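Local coordinates for pentacotripeptide-repeat region of PRORP domain-containing protein (Brachypodium distachyon, PDB 4ME2), which is a helical-repeat protein of the pentatricopeptide repeat type that probably binds RNA in a sequence-specific manner, consistent with a role on chloroplast group II introns, at residues V179-W188 with M214-E225. Sequence-based numbering, arbitrary orientation.
Sequences VAKGRARAAW and MKRLGLDEEAAE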
loop_
_atom_site.group_PDB
_atom_site.type_symbol
_atom_site.label_atom_id
_atom_site.label_comp_id
_atom_site.label_asym_id
_atom_site.label_seq_id
_atom_site.Cartn_x
_atom_site.Cartn_y
_atom_site.Cartn_z
ATOM N N VAL A 179 -7.809 4.574 6.205
ATOM C CA VAL A 179 -8.879 5.358 6.807
ATOM C C VAL A 179 -8.312 6.459 7.717
ATOM O O VAL A 179 -8.713 7.621 7.612
ATOM C CB VAL A 179 -9.893 4.457 7.533
ATOM C CG1 VAL A 179 -10.772 5.280 8.446
ATOM C CG2 VAL A 179 -10.737 3.694 6.510
ATOM N N ALA A 180 -7.352 6.114 8.572
ATOM C CA ALA A 180 -6.731 7.117 9.446
ATOM C C ALA A 180 -6.073 8.265 8.659
ATOM O O ALA A 180 -6.124 9.424 9.080
ATOM C CB ALA A 180 -5.742 6.466 10.413
ATOM N N LYS A 181 -5.481 7.936 7.511
ATOM C CA LYS A 181 -4.829 8.929 6.660
ATOM C C LYS A 181 -5.797 9.713 5.792
ATOM O O LYS A 181 -5.375 10.592 5.038
ATOM C CB LYS A 181 -3.777 8.272 5.773
ATOM C CG LYS A 181 -2.420 8.190 6.426
ATOM C CD LYS A 181 -1.809 9.571 6.573
ATOM C CE LYS A 181 -0.637 9.493 7.517
ATOM N NZ LYS A 181 -0.136 10.839 7.886
ATOM N N GLY A 182 -7.087 9.402 5.900
ATOM C CA GLY A 182 -8.124 10.095 5.132
ATOM C C GLY A 182 -8.298 9.631 3.697
ATOM O O GLY A 182 -8.968 10.300 2.905
ATOM N N ARG A 183 -7.730 8.477 3.357
ATOM C CA ARG A 183 -7.787 7.991 1.980
ATOM C C ARG A 183 -8.965 7.041 1.814
ATOM O O ARG A 183 -8.807 5.815 1.728
ATOM C CB ARG A 183 -6.454 7.354 1.557
ATOM C CG ARG A 183 -5.214 8.230 1.759
ATOM C CD ARG A 183 -5.380 9.672 1.289
ATOM N NE ARG A 183 -5.911 9.777 -0.069
ATOM C CZ ARG A 183 -6.632 10.808 -0.510
ATOM N NH1 ARG A 183 -6.912 11.828 0.297
ATOM N NH2 ARG A 183 -7.078 10.820 -1.760
ATOM N N ALA A 184 -10.152 7.635 1.759
ATOM C CA ALA A 184 -11.411 6.901 1.819
ATOM C C ALA A 184 -11.660 6.027 0.602
ATOM O O ALA A 184 -12.020 4.857 0.737
ATOM C CB ALA A 184 -12.565 7.867 2.017
ATOM N N ARG A 185 -11.482 6.599 -0.583
ATOM C CA ARG A 185 -11.685 5.849 -1.814
ATOM C C ARG A 185 -10.736 4.651 -1.896
ATOM O O ARG A 185 -11.154 3.550 -2.272
ATOM C CB ARG A 185 -11.516 6.768 -3.032
ATOM C CG ARG A 185 -11.707 6.083 -4.379
ATOM C CD ARG A 185 -13.068 5.415 -4.501
ATOM N NE ARG A 185 -14.173 6.361 -4.343
ATOM C CZ ARG A 185 -15.440 6.015 -4.149
ATOM N NH1 ARG A 185 -15.785 4.735 -4.088
ATOM N NH2 ARG A 185 -16.367 6.957 -4.012
ATOM N N ALA A 186 -9.469 4.876 -1.550
ATOM C CA ALA A 186 -8.468 3.806 -1.507
ATOM C C ALA A 186 -8.887 2.683 -0.552
ATOM O O ALA A 186 -8.806 1.503 -0.904
ATOM C CB ALA A 186 -7.093 4.355 -1.136
ATOM N N ALA A 187 -9.349 3.049 0.643
ATOM C CA ALA A 187 -9.816 2.050 1.609
ATOM C C ALA A 187 -11.000 1.259 1.035
ATOM O O ALA A 187 -11.037 0.019 1.091
ATOM C CB ALA A 187 -10.188 2.716 2.934
ATOM N N TRP A 188 -11.962 1.976 0.465
ATOM C CA TRP A 188 -13.084 1.320 -0.180
ATOM C C TRP A 188 -12.623 0.368 -1.264
ATOM O O TRP A 188 -13.114 -0.762 -1.353
ATOM C CB TRP A 188 -14.062 2.341 -0.733
ATOM C CG TRP A 188 -15.124 1.670 -1.532
ATOM C CD1 TRP A 188 -15.248 1.627 -2.913
ATOM C CD2 TRP A 188 -16.207 0.843 -1.018
ATOM N NE1 TRP A 188 -16.334 0.878 -3.274
ATOM C CE2 TRP A 188 -16.956 0.385 -2.185
ATOM C CE3 TRP A 188 -16.636 0.478 0.249
ATOM C CZ2 TRP A 188 -18.075 -0.421 -2.065
ATOM C CZ3 TRP A 188 -17.769 -0.331 0.360
ATOM C CH2 TRP A 188 -18.469 -0.769 -0.770
ATOM N N MET A 214 -15.901 5.311 6.397
ATOM C CA MET A 214 -16.580 5.869 5.226
ATOM C C MET A 214 -17.485 7.032 5.618
ATOM O O MET A 214 -17.483 8.074 4.963
ATOM C CB MET A 214 -17.363 4.791 4.483
ATOM C CG MET A 214 -16.500 3.700 3.866
ATOM S SD MET A 214 -15.248 4.272 2.699
ATOM C CE MET A 214 -13.799 4.343 3.759
ATOM N N LYS A 215 -18.233 6.856 6.702
ATOM C CA LYS A 215 -19.150 7.896 7.163
ATOM C C LYS A 215 -18.390 9.160 7.530
ATOM O O LYS A 215 -18.694 10.249 7.043
ATOM C CB LYS A 215 -19.965 7.396 8.354
ATOM C CG LYS A 215 -20.922 8.427 8.918
ATOM C CD LYS A 215 -21.842 7.787 9.939
ATOM C CE LYS A 215 -23.109 8.603 10.110
ATOM N NZ LYS A 215 -24.166 7.802 10.785
ATOM N N ARG A 216 -17.379 8.996 8.379
ATOM C CA ARG A 216 -16.569 10.107 8.858
ATOM C C ARG A 216 -15.945 10.917 7.712
ATOM O O ARG A 216 -15.823 12.134 7.798
ATOM C CB ARG A 216 -15.485 9.573 9.808
ATOM C CG ARG A 216 -14.709 10.626 10.587
ATOM C CD ARG A 216 -13.752 9.992 11.595
ATOM N NE ARG A 216 -12.735 9.176 10.939
ATOM C CZ ARG A 216 -11.645 9.676 10.369
ATOM N NH1 ARG A 216 -11.431 10.984 10.389
ATOM N NH2 ARG A 216 -10.770 8.873 9.783
ATOM N N LEU A 217 -15.570 10.232 6.634
ATOM C CA LEU A 217 -14.889 10.864 5.508
ATOM C C LEU A 217 -15.822 11.288 4.369
ATOM O O LEU A 217 -15.371 11.784 3.336
ATOM C CB LEU A 217 -13.775 9.950 4.989
ATOM C CG LEU A 217 -12.681 9.700 6.027
ATOM C CD1 LEU A 217 -11.825 8.508 5.627
ATOM C CD2 LEU A 217 -11.837 10.949 6.218
ATOM N N GLY A 218 -17.118 11.092 4.569
ATOM C CA GLY A 218 -18.118 11.623 3.649
ATOM C C GLY A 218 -18.485 10.743 2.471
ATOM O O GLY A 218 -19.176 11.199 1.558
ATOM N N LEU A 219 -18.026 9.491 2.470
ATOM C CA LEU A 219 -18.465 8.539 1.447
ATOM C C LEU A 219 -19.682 7.804 1.980
ATOM O O LEU A 219 -19.581 6.651 2.406
ATOM C CB LEU A 219 -17.374 7.523 1.088
ATOM C CG LEU A 219 -15.948 7.906 0.682
ATOM C CD1 LEU A 219 -15.420 6.984 -0.414
ATOM C CD2 LEU A 219 -15.786 9.367 0.292
ATOM N N ASP A 220 -20.840 8.459 1.969
ATOM C CA ASP A 220 -22.011 7.878 2.626
ATOM C C ASP A 220 -22.635 6.680 1.910
ATOM O O ASP A 220 -23.264 5.850 2.557
ATOM C CB ASP A 220 -23.068 8.935 3.000
ATOM C CG ASP A 220 -23.129 10.077 2.018
ATOM O OD1 ASP A 220 -22.836 11.226 2.427
ATOM O OD2 ASP A 220 -23.455 9.831 0.843
ATOM N N GLU A 221 -22.447 6.575 0.596
ATOM C CA GLU A 221 -22.944 5.407 -0.134
ATOM C C GLU A 221 -22.135 4.178 0.243
ATOM O O GLU A 221 -22.689 3.108 0.465
ATOM C CB GLU A 221 -22.880 5.618 -1.642
ATOM C CG GLU A 221 -23.952 6.554 -2.175
ATOM C CD GLU A 221 -24.027 6.568 -3.691
ATOM O OE1 GLU A 221 -23.026 6.218 -4.354
ATOM O OE2 GLU A 221 -25.096 6.935 -4.224
ATOM N N GLU A 222 -20.820 4.354 0.307
ATOM C CA GLU A 222 -19.910 3.282 0.703
ATOM C C GLU A 222 -20.173 2.899 2.152
ATOM O O GLU A 222 -20.196 1.720 2.491
ATOM C CB GLU A 222 -18.450 3.705 0.505
ATOM C CG GLU A 222 -17.997 3.776 -0.952
ATOM C CD GLU A 222 -18.455 5.030 -1.685
ATOM O OE1 GLU A 222 -18.936 5.986 -1.039
ATOM O OE2 GLU A 222 -18.326 5.058 -2.927
ATOM N N ALA A 223 -20.397 3.896 3.004
ATOM C CA ALA A 223 -20.757 3.633 4.395
ATOM C C ALA A 223 -22.001 2.757 4.478
ATOM O O ALA A 223 -22.063 1.811 5.263
ATOM C CB ALA A 223 -20.974 4.937 5.144
ATOM N N ALA A 224 -22.993 3.073 3.651
ATOM C CA ALA A 224 -24.240 2.322 3.652
ATOM C C ALA A 224 -24.031 0.868 3.215
ATOM O O ALA A 224 -24.671 -0.034 3.749
ATOM C CB ALA A 224 -25.271 3.012 2.773
ATOM N N GLU A 225 -23.131 0.650 2.254
ATOM C CA GLU A 225 -22.780 -0.703 1.815
ATOM C C GLU A 225 -22.171 -1.493 2.971
ATOM O O GLU A 225 -22.569 -2.628 3.237
ATOM C CB GLU A 225 -21.793 -0.670 0.644
ATOM C CG GLU A 225 -22.291 0.017 -0.617
ATOM C CD GLU A 225 -23.059 -0.905 -1.541
ATOM O OE1 GLU A 225 -23.187 -0.557 -2.726
ATOM O OE2 GLU A 225 -23.528 -1.973 -1.104
HETATM O O HOH W 1 -8.811 11.047 8.486
#
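E222 lies across the indole of W188 and ends against the guanidinium of R185, making apolar contact with its methylenes and a salt bridge with its carboxylate. CG of E222 stands over one face of the W188 ring, 3.6 Å from the centroid of the five-membered ring, in a CH-pi contact. A bend at chi2 (78°) turns the carboxylate off the chain direction toward R185, whose NH1 and NH2 both bond to OE2 of E222, at 2.8 and 2.9 Å. This end-on grip on one oxygen comes from above one face of the carboxylate, with the two charged planes 76° apart. CD1 of L219 lies over one face of the R185 guanidinium, toward its rim and 3.7 Å from NH2. Shortened to an alanine here, the E222 side chain would probably leave R185 without its carboxylate mate and part of the W188 face uncovered. Farther along the indole, CB of E225 approaches CH2 of W188 at 3.6 Å, while the E225 carboxylate pairs with R196. Deeper in, M214 suits a knob's place because its thioether chain can curl: bent at chi2 and chi3, it fits among V179, A184, A187 and W188, its CE 4.0 Å from CB of A187. A184 is small enough for L217 and L219 to close on its methyl, with CG of L219 3.6 Å from CB of A184. G182 and G218 end their helices in Schellman motifs at positive phi, easiest without a CB, which at G218 would press on the preceding carbonyl O. Two successive helical hairpins thus pack side by side at their turns, with 184-188 and 220-225 at 30° to each other, while R183 and A186 face helix 133-151.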